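Local coordinates for protein glypican-1 (Homo sapiens, PDB 4YWT) that carries heparan sulfate at the cell surface and, through those chains, binds alpha-4(V) collagen and takes part in Schwann cell myelination, at residues L156-T161 against L210-A215; D142-L147 against T318-A323; D430-Q435 against V441-T446. The protein carries 3 engineered substitutions. One frame throughout, in Å; residues are numbered along the deposited sequence.

In the fold
Contacts 1 and 2 belong to one helical region: their centres are about 12 Å apart, and L158 CD2 of contact 1 lies 3.5 Å from L147 CD2 of contact 2. Each joins a different pair of helices, and along the chain contact 1 is nested within the loop that contact 2 closes. Contact 2 is buried and wholly apolar across its interface; contact 1 is partly buried, with a leucine inside and a histidine nearer the surface. Contact 3, beyond the chain's centre and about 47 and 56 Å from the other two between centres, joins two loop segments by apolar packing and a bridging water; it is partly buried, with exposed residues at its edge.

Contact 1 (L156-T161 against L210-A215); sequences LHLEET and LRATRA
L158 and T213 mark the nearest backbone approach, their CA atoms 6.3 Å apart, where the first turn of helix 158-177 meets the side of helix 204-236. Small residues, A212 and T213, on helix 204-236 permit this close approach. The buried part rests on L158. Its CD1 lies 3.6 Å from A212 CB and 3.5 Å from A212 C, so this one methyl covers both the alanine side chain and the start of the peptide that leads into T213. CG of L158 stands anti to the carbonyl carbon (chi1 -50°), which, with CB already pointing toward the other helix, lets CD1 reach A212. L158 also packs on L147 and Y150 of helix 137-152, so it touches two helices.

Nearer the surface, H157 and T213 cross at about a right angle. The imidazole presents its edge to the threonine methyl: T213 CG2 lies near the ring plane, 3.3 Å from H157 NE2. CG2 is a methyl, so this is van der Waals contact; T213 OG1 is hydrogen-bonded to R209 O in its own helix. H157 is poorly ordered, so the detail of its ring position deserves caution. The other ring nitrogen works within the segment. H157 ND1 accepts from E159 N at 2.7 Å, an almost straight bond (176°) whose donor is tilted 22° from the ring plane. No hydrogen bond spans the two segments, and the buried surface totals a modest 160 Å². The geometry is that of a histidine N-cap: the residue before helix 158-177 satisfies a first-turn amide while its far edge rests on helix 204-236, inside the elongated, predominantly alpha-helical glypican fold.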
loop_
_atom_site.group_PDB
_atom_site.type_symbol
_atom_site.label_atom_id
_atom_site.label_comp_id
_atom_site.label_asym_id
_atom_site.label_seq_id
_atom_site.Cartn_x
_atom_site.Cartn_y
_atom_site.Cartn_z
ATOM N N LEU A 156 -22.489 5.024 9.287
ATOM C CA LEU A 156 -23.858 4.938 8.817
ATOM C C LEU A 156 -23.888 3.601 8.107
ATOM O O LEU A 156 -22.826 3.021 7.875
ATOM C CB LEU A 156 -24.220 6.072 7.850
ATOM C CG LEU A 156 -23.936 7.547 8.146
ATOM C CD1 LEU A 156 -23.671 8.278 6.841
ATOM C CD2 LEU A 156 -25.090 8.196 8.886
ATOM N N HIS A 157 -25.066 3.074 7.794
ATOM C CA HIS A 157 -25.107 2.054 6.750
ATOM C C HIS A 157 -26.343 2.273 5.873
ATOM O O HIS A 157 -27.319 2.900 6.296
ATOM C CB HIS A 157 -25.040 0.637 7.353
ATOM C CG HIS A 157 -25.279 -0.469 6.366
ATOM N ND1 HIS A 157 -26.494 -0.699 5.760
ATOM C CD2 HIS A 157 -24.413 -1.348 5.807
ATOM C CE1 HIS A 157 -26.382 -1.709 4.915
ATOM N NE2 HIS A 157 -25.129 -2.119 4.924
ATOM N N LEU A 158 -26.261 1.777 4.641
ATOM C CA LEU A 158 -27.252 2.005 3.593
ATOM C C LEU A 158 -28.613 1.362 3.800
ATOM O O LEU A 158 -29.580 1.838 3.257
ATOM C CB LEU A 158 -26.693 1.510 2.261
ATOM C CG LEU A 158 -25.298 2.065 2.014
ATOM C CD1 LEU A 158 -24.652 1.410 0.817
ATOM C CD2 LEU A 158 -25.399 3.564 1.823
ATOM N N GLU A 159 -28.703 0.271 4.543
ATOM C CA GLU A 159 -29.976 -0.439 4.652
ATOM C C GLU A 159 -31.083 0.441 5.216
ATOM O O GLU A 159 -32.147 0.612 4.614
ATOM C CB GLU A 159 -29.818 -1.676 5.528
ATOM N N GLU A 160 -30.801 0.995 6.384
ATOM C CA GLU A 160 -31.723 1.845 7.107
ATOM C C GLU A 160 -31.919 3.172 6.371
ATOM O O GLU A 160 -33.040 3.664 6.256
ATOM C CB GLU A 160 -31.203 2.070 8.531
ATOM C CG GLU A 160 -30.525 0.852 9.194
ATOM C CD GLU A 160 -29.092 0.601 8.717
ATOM O OE1 GLU A 160 -28.782 0.901 7.544
ATOM O OE2 GLU A 160 -28.267 0.128 9.527
ATOM N N THR A 161 -30.825 3.732 5.858
ATOM C CA THR A 161 -30.847 5.024 5.169
ATOM C C THR A 161 -31.693 4.995 3.894
ATOM O O THR A 161 -32.498 5.894 3.635
ATOM C CB THR A 161 -29.416 5.473 4.813
ATOM O OG1 THR A 161 -28.704 5.787 6.016
ATOM C CG2 THR A 161 -29.435 6.699 3.912
ATOM N N LEU A 210 -28.414 -4.242 -2.012
ATOM C CA LEU A 210 -27.344 -5.231 -2.054
ATOM C C LEU A 210 -26.081 -4.673 -2.710
ATOM O O LEU A 210 -24.995 -4.669 -2.105
ATOM C CB LEU A 210 -27.811 -6.481 -2.802
ATOM C CG LEU A 210 -28.912 -7.305 -2.132
ATOM C CD1 LEU A 210 -29.497 -8.315 -3.108
ATOM C CD2 LEU A 210 -28.378 -8.003 -0.891
ATOM N N ARG A 211 -26.238 -4.192 -3.941
ATOM C CA ARG A 211 -25.106 -3.708 -4.723
ATOM C C ARG A 211 -24.357 -2.576 -4.030
ATOM O O ARG A 211 -23.132 -2.615 -3.933
ATOM C CB ARG A 211 -25.570 -3.259 -6.109
ATOM C CG ARG A 211 -25.977 -4.411 -7.009
ATOM C CD ARG A 211 -26.413 -3.932 -8.381
ATOM N NE ARG A 211 -26.750 -5.055 -9.251
ATOM C CZ ARG A 211 -25.866 -5.721 -9.988
ATOM N NH1 ARG A 211 -26.263 -6.731 -10.749
ATOM N NH2 ARG A 211 -24.584 -5.377 -9.962
ATOM N N ALA A 212 -25.084 -1.577 -3.539
ATOM C CA ALA A 212 -24.440 -0.452 -2.867
ATOM C C ALA A 212 -23.746 -0.912 -1.591
ATOM O O ALA A 212 -22.609 -0.509 -1.313
ATOM C CB ALA A 212 -25.445 0.641 -2.561
ATOM N N THR A 213 -24.432 -1.761 -0.826
ATOM C CA THR A 213 -23.883 -2.287 0.419
ATOM C C THR A 213 -22.544 -2.978 0.190
ATOM O O THR A 213 -21.575 -2.710 0.898
ATOM C CB THR A 213 -24.846 -3.280 1.093
ATOM O OG1 THR A 213 -26.042 -2.594 1.488
ATOM C CG2 THR A 213 -24.198 -3.898 2.320
ATOM N N ARG A 214 -22.488 -3.858 -0.803
ATOM C CA ARG A 214 -21.238 -4.541 -1.129
ATOM C C ARG A 214 -20.163 -3.578 -1.657
ATOM O O ARG A 214 -19.065 -3.451 -1.085
ATOM C CB ARG A 214 -21.502 -5.647 -2.154
ATOM C CG ARG A 214 -20.263 -6.144 -2.876
ATOM C CD ARG A 214 -20.601 -7.235 -3.884
ATOM N NE ARG A 214 -21.726 -6.875 -4.744
ATOM C CZ ARG A 214 -21.666 -5.988 -5.734
ATOM N NH1 ARG A 214 -22.746 -5.734 -6.460
ATOM N NH2 ARG A 214 -20.534 -5.348 -5.995
ATOM N N ALA A 215 -20.505 -2.885 -2.739
ATOM C CA ALA A 215 -19.544 -2.099 -3.503
ATOM C C ALA A 215 -18.954 -0.917 -2.738
ATOM O O ALA A 215 -17.763 -0.629 -2.870
ATOM C CB ALA A 215 -20.190 -1.607 -4.788
#

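Contact 2 (D142-L147 against T318-A323); sequences DLYSEL and TWLAEA
Y144 OH is hydrogen-bonded to S117 OG, a polar link that ties the hydroxyl to helix 70-129, where the tyrosine also packs on L114 and E118. The same ring passes L320 obliquely, with Y144 CE1 4.4 Å from L320 CD1, a looser approach than the leucine pair at the centre of the contact, L143 and L320. These two leucines reach toward each other tip to tip, L143 CD2 standing 4.1 Å from L320 CD2. The backbones are well separated, the nearest CA pair, L143 and L320, being 10.6 Å apart, which explains why long side chains make the junction and why only 101 Å² is buried.

Torsions account for the reach. In L143 the CG is turned away from the backbone N (chi1 180°), whereas in L320 it is opposite the carbonyl carbon (chi1 -65°); both point a methyl, CD2, at the facing helix. L320 meets two partners, CD2 toward L143 and CD1 toward Y144. No hydrogen bond crosses, and all three touching residues are buried. Neighbouring helices complete the setting: L143 also packs on L162 and F165 of helix 158-177, while L320 rests on L121 of helix 70-129. The Y144 side chain is about 9 Å from a bound N-acetylglucosamine, so the glycan is near without touching. A tip-to-tip leucine contact between helices 137-152 and 316-328, with helices 70-129 and 158-177 adjoining, is the hydrophobic interior of a multi-helix bundle, here part of the glypican alpha-helical fold.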
loop_
_atom_site.group_PDB
_atom_site.type_symbol
_atom_site.label_atom_id
_atom_site.label_comp_id
_atom_site.label_asym_id
_atom_site.label_seq_id
_atom_site.Cartn_x
_atom_site.Cartn_y
_atom_site.Cartn_z
ATOM N N ASP A 142 -29.909 14.489 -1.238
ATOM C CA ASP A 142 -29.659 14.004 0.114
ATOM C C ASP A 142 -29.154 12.569 0.094
ATOM O O ASP A 142 -28.229 12.223 0.828
ATOM C CB ASP A 142 -30.926 14.098 0.968
ATOM C CG ASP A 142 -31.193 15.506 1.466
ATOM O OD1 ASP A 142 -30.219 16.262 1.669
ATOM O OD2 ASP A 142 -32.377 15.857 1.657
ATOM N N LEU A 143 -29.761 11.732 -0.744
ATOM C CA LEU A 143 -29.316 10.348 -0.870
ATOM C C LEU A 143 -27.855 10.282 -1.308
ATOM O O LEU A 143 -27.065 9.517 -0.749
ATOM C CB LEU A 143 -30.199 9.578 -1.854
ATOM C CG LEU A 143 -29.806 8.113 -2.063
ATOM C CD1 LEU A 143 -29.697 7.389 -0.728
ATOM C CD2 LEU A 143 -30.794 7.410 -2.977
ATOM N N TYR A 144 -27.494 11.092 -2.302
ATOM C CA TYR A 144 -26.114 11.120 -2.778
ATOM C C TYR A 144 -25.152 11.631 -1.709
ATOM O O TYR A 144 -24.043 11.114 -1.572
ATOM C CB TYR A 144 -25.995 11.971 -4.043
ATOM C CG TYR A 144 -26.324 11.208 -5.305
ATOM C CD1 TYR A 144 -27.595 11.259 -5.860
ATOM C CD2 TYR A 144 -25.365 10.424 -5.933
ATOM C CE1 TYR A 144 -27.900 10.560 -7.011
ATOM C CE2 TYR A 144 -25.661 9.720 -7.084
ATOM C CZ TYR A 144 -26.931 9.792 -7.619
ATOM O OH TYR A 144 -27.236 9.095 -8.764
ATOM N N SER A 145 -25.572 12.642 -0.953
ATOM C CA SER A 145 -24.749 13.143 0.145
ATOM C C SER A 145 -24.519 12.056 1.196
ATOM O O SER A 145 -23.412 11.913 1.724
ATOM C CB SER A 145 -25.393 14.373 0.788
ATOM O OG SER A 145 -25.271 15.509 -0.052
ATOM N N GLU A 146 -25.568 11.290 1.486
ATOM C CA GLU A 146 -25.484 10.186 2.438
ATOM C C GLU A 146 -24.534 9.099 1.947
ATOM O O GLU A 146 -23.725 8.578 2.717
ATOM C CB GLU A 146 -26.871 9.593 2.699
ATOM C CG GLU A 146 -27.727 10.403 3.662
ATOM C CD GLU A 146 -27.453 10.058 5.115
ATOM O OE1 GLU A 146 -27.853 8.960 5.553
ATOM O OE2 GLU A 146 -26.833 10.882 5.818
ATOM N N LEU A 147 -24.642 8.754 0.665
ATOM C CA LEU A 147 -23.733 7.794 0.047
ATOM C C LEU A 147 -22.291 8.276 0.147
ATOM O O LEU A 147 -21.372 7.492 0.390
ATOM C CB LEU A 147 -24.102 7.567 -1.420
ATOM C CG LEU A 147 -25.308 6.685 -1.742
ATOM C CD1 LEU A 147 -25.562 6.674 -3.238
ATOM C CD2 LEU A 147 -25.072 5.275 -1.239
ATOM N N THR A 318 -29.329 4.863 -12.385
ATOM C CA THR A 318 -30.011 3.912 -13.254
ATOM C C THR A 318 -31.050 3.117 -12.469
ATOM O O THR A 318 -32.184 2.930 -12.923
ATOM C CB THR A 318 -29.019 2.940 -13.920
ATOM O OG1 THR A 318 -28.472 2.057 -12.933
ATOM C CG2 THR A 318 -27.893 3.708 -14.593
ATOM N N TRP A 319 -30.660 2.659 -11.283
ATOM C CA TRP A 319 -31.566 1.914 -10.418
ATOM C C TRP A 319 -32.669 2.814 -9.878
ATOM O O TRP A 319 -33.822 2.388 -9.765
ATOM C CB TRP A 319 -30.805 1.260 -9.265
ATOM C CG TRP A 319 -29.849 0.204 -9.715
ATOM C CD1 TRP A 319 -28.488 0.282 -9.727
ATOM C CD2 TRP A 319 -30.183 -1.086 -10.239
ATOM N NE1 TRP A 319 -27.953 -0.885 -10.216
ATOM C CE2 TRP A 319 -28.973 -1.741 -10.539
ATOM C CE3 TRP A 319 -31.389 -1.753 -10.479
ATOM C CZ2 TRP A 319 -28.930 -3.031 -11.066
ATOM C CZ3 TRP A 319 -31.347 -3.034 -11.004
ATOM C CH2 TRP A 319 -30.126 -3.659 -11.291
ATOM N N LEU A 320 -32.319 4.054 -9.545
ATOM C CA LEU A 320 -33.337 5.016 -9.126
ATOM C C LEU A 320 -34.388 5.207 -10.225
ATOM O O LEU A 320 -35.599 5.131 -9.975
ATOM C CB LEU A 320 -32.698 6.359 -8.763
ATOM C CG LEU A 320 -31.766 6.373 -7.549
ATOM C CD1 LEU A 320 -31.249 7.780 -7.286
ATOM C CD2 LEU A 320 -32.471 5.818 -6.319
ATOM N N ALA A 321 -33.911 5.436 -11.445
ATOM C CA ALA A 321 -34.777 5.625 -12.602
ATOM C C ALA A 321 -35.655 4.402 -12.851
ATOM O O ALA A 321 -36.835 4.533 -13.192
ATOM C CB ALA A 321 -33.944 5.936 -13.839
ATOM N N GLU A 322 -35.079 3.215 -12.679
ATOM C CA GLU A 322 -35.839 1.982 -12.859
ATOM C C GLU A 322 -36.940 1.867 -11.803
ATOM O O GLU A 322 -38.063 1.439 -12.101
ATOM C CB GLU A 322 -34.912 0.765 -12.805
ATOM C CG GLU A 322 -35.614 -0.559 -13.070
ATOM C CD GLU A 322 -34.653 -1.656 -13.485
ATOM O OE1 GLU A 322 -33.785 -1.392 -14.346
ATOM O OE2 GLU A 322 -34.767 -2.781 -12.956
ATOM N N ALA A 323 -36.617 2.267 -10.577
ATOM C CA ALA A 323 -37.591 2.261 -9.489
ATOM C C ALA A 323 -38.747 3.215 -9.776
ATOM O O ALA A 323 -39.915 2.874 -9.560
ATOM C CB ALA A 323 -36.923 2.627 -8.180
#

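Contact 3 (D430-Q435 against V441-T446); sequences DGLANQ and VEVDIT
L432 forms the tight side of this contact, reaching V443 with one methyl and I445 with the other. Its CD1 lies 3.6 Å from V443 CG1, the two side chains crossing obliquely, while CD2 comes within 3.3 Å of I445 O. CG of L432 is anti to the backbone N (chi1 -170°), which carries the fork across to the second segment. I445 answers with its CG2, 3.2 Å from L432 O, so each residue packs on the other's backbone as well as its side chain. Backbones are close here, the CA atoms of A433 and I445 being 5.4 Å apart.

The outer side lies by A433, which is exposed, and I445, which is partly exposed, with A433 CA 4.0 Å from I445 CG2. Around buried Q435 the fit is looser. Its CB is 4.1 Å from V443 CB, and no direct hydrogen bond joins the segments. A water bridges this end instead, donating to Q435 O (3.0 Å) and to V441 O, and accepting from V443 N. The end of the Q435 chain turns away: Q435 OE1 is hydrogen-bonded to N438 ND2, and its NE2 donates to G431 O at 3.2 Å (151°).

Both segments lie in the connection from strand 420-421 to helix 450-471. L432 and Q435 also rest on A280 of helix 280-283, and L432 N is hydrogen-bonded to D284 OD1, just beyond that helix.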
loop_
_atom_site.group_PDB
_atom_site.type_symbol
_atom_site.label_atom_id
_atom_site.label_comp_id
_atom_site.label_asym_id
_atom_site.label_seq_id
_atom_site.Cartn_x
_atom_site.Cartn_y
_atom_site.Cartn_z
ATOM N N ASP A 430 14.772 -15.163 6.508
ATOM C CA ASP A 430 14.288 -13.804 6.721
ATOM C C ASP A 430 13.641 -13.638 8.091
ATOM O O ASP A 430 13.016 -14.564 8.608
ATOM C CB ASP A 430 13.298 -13.414 5.623
ATOM C CG ASP A 430 13.814 -13.734 4.236
ATOM O OD1 ASP A 430 14.798 -13.096 3.804
ATOM O OD2 ASP A 430 13.234 -14.622 3.576
ATOM N N GLY A 431 13.808 -12.459 8.681
ATOM C CA GLY A 431 13.177 -12.148 9.952
ATOM C C GLY A 431 14.147 -12.091 11.114
ATOM O O GLY A 431 15.232 -12.668 11.058
ATOM N N LEU A 432 13.747 -11.382 12.166
ATOM C CA LEU A 432 14.601 -11.148 13.327
ATOM C C LEU A 432 15.108 -12.441 13.953
ATOM O O LEU A 432 16.311 -12.604 14.160
ATOM C CB LEU A 432 13.850 -10.329 14.378
ATOM C CG LEU A 432 14.680 -9.800 15.549
ATOM C CD1 LEU A 432 15.739 -8.835 15.049
ATOM C CD2 LEU A 432 13.782 -9.127 16.573
ATOM N N ALA A 433 14.188 -13.357 14.240
ATOM C CA ALA A 433 14.521 -14.614 14.902
ATOM C C ALA A 433 15.569 -15.410 14.129
ATOM O O ALA A 433 16.453 -16.026 14.725
ATOM C CB ALA A 433 13.266 -15.453 15.101
ATOM N N ASN A 434 15.475 -15.381 12.804
ATOM C CA ASN A 434 16.397 -16.126 11.952
ATOM C C ASN A 434 17.813 -15.555 11.918
ATOM O O ASN A 434 18.700 -16.131 11.290
ATOM C CB ASN A 434 15.850 -16.199 10.525
ATOM C CG ASN A 434 14.789 -17.265 10.363
ATOM O OD1 ASN A 434 14.888 -18.346 10.942
ATOM N ND2 ASN A 434 13.765 -16.966 9.571
ATOM N N GLN A 435 18.026 -14.429 12.591
ATOM C CA GLN A 435 19.330 -13.773 12.578
ATOM C C GLN A 435 20.136 -14.028 13.845
ATOM O O GLN A 435 21.180 -13.409 14.052
ATOM C CB GLN A 435 19.167 -12.265 12.377
ATOM C CG GLN A 435 18.308 -11.887 11.190
ATOM C CD GLN A 435 18.732 -12.587 9.915
ATOM O OE1 GLN A 435 19.921 -12.674 9.605
ATOM N NE2 GLN A 435 17.756 -13.092 9.167
ATOM N N VAL A 441 26.501 -10.330 11.031
ATOM C CA VAL A 441 25.897 -9.358 11.932
ATOM C C VAL A 441 25.411 -10.048 13.196
ATOM O O VAL A 441 24.736 -11.074 13.126
ATOM C CB VAL A 441 24.707 -8.629 11.273
ATOM C CG1 VAL A 441 24.299 -7.420 12.104
ATOM C CG2 VAL A 441 25.051 -8.218 9.853
ATOM N N GLU A 442 25.727 -9.482 14.354
ATOM C CA GLU A 442 25.241 -10.067 15.593
ATOM C C GLU A 442 24.027 -9.286 16.059
ATOM O O GLU A 442 24.121 -8.131 16.477
ATOM C CB GLU A 442 26.330 -10.091 16.667
ATOM C CG GLU A 442 26.705 -11.503 17.099
ATOM C CD GLU A 442 27.782 -11.535 18.164
ATOM O OE1 GLU A 442 28.914 -11.958 17.849
ATOM O OE2 GLU A 442 27.495 -11.145 19.315
ATOM N N VAL A 443 22.878 -9.946 15.975
ATOM C CA VAL A 443 21.598 -9.307 16.217
ATOM C C VAL A 443 20.917 -9.929 17.421
ATOM O O VAL A 443 20.761 -11.148 17.493
ATOM C CB VAL A 443 20.672 -9.432 14.992
ATOM C CG1 VAL A 443 19.370 -8.691 15.233
ATOM C CG2 VAL A 443 21.368 -8.914 13.743
ATOM N N ASP A 444 20.504 -9.092 18.365
ATOM C CA ASP A 444 19.773 -9.587 19.518
ATOM C C ASP A 444 18.307 -9.690 19.127
ATOM O O ASP A 444 17.670 -8.689 18.806
ATOM C CB ASP A 444 19.959 -8.664 20.722
ATOM C CG ASP A 444 19.097 -9.062 21.901
ATOM O OD1 ASP A 444 18.984 -10.276 22.171
ATOM O OD2 ASP A 444 18.535 -8.161 22.557
ATOM N N ILE A 445 17.779 -10.908 19.159
ATOM C CA ILE A 445 16.449 -11.174 18.631
ATOM C C ILE A 445 15.365 -10.896 19.664
ATOM O O ILE A 445 14.179 -10.869 19.338
ATOM C CB ILE A 445 16.325 -12.628 18.143
ATOM C CG1 ILE A 445 16.435 -13.603 19.315
ATOM C CG2 ILE A 445 17.398 -12.928 17.112
ATOM C CD1 ILE A 445 16.431 -15.056 18.895
ATOM N N THR A 446 15.778 -10.685 20.908
ATOM C CA THR A 446 14.838 -10.432 21.992
ATOM C C THR A 446 14.499 -8.950 22.100
ATOM O O THR A 446 13.720 -8.544 22.962
ATOM C CB THR A 446 15.389 -10.923 23.345
ATOM O OG1 THR A 446 16.350 -9.985 23.844
ATOM C CG2 THR A 446 16.042 -12.283 23.191
HETATM O O HOH W 1 23.679 -12.937 15.551
#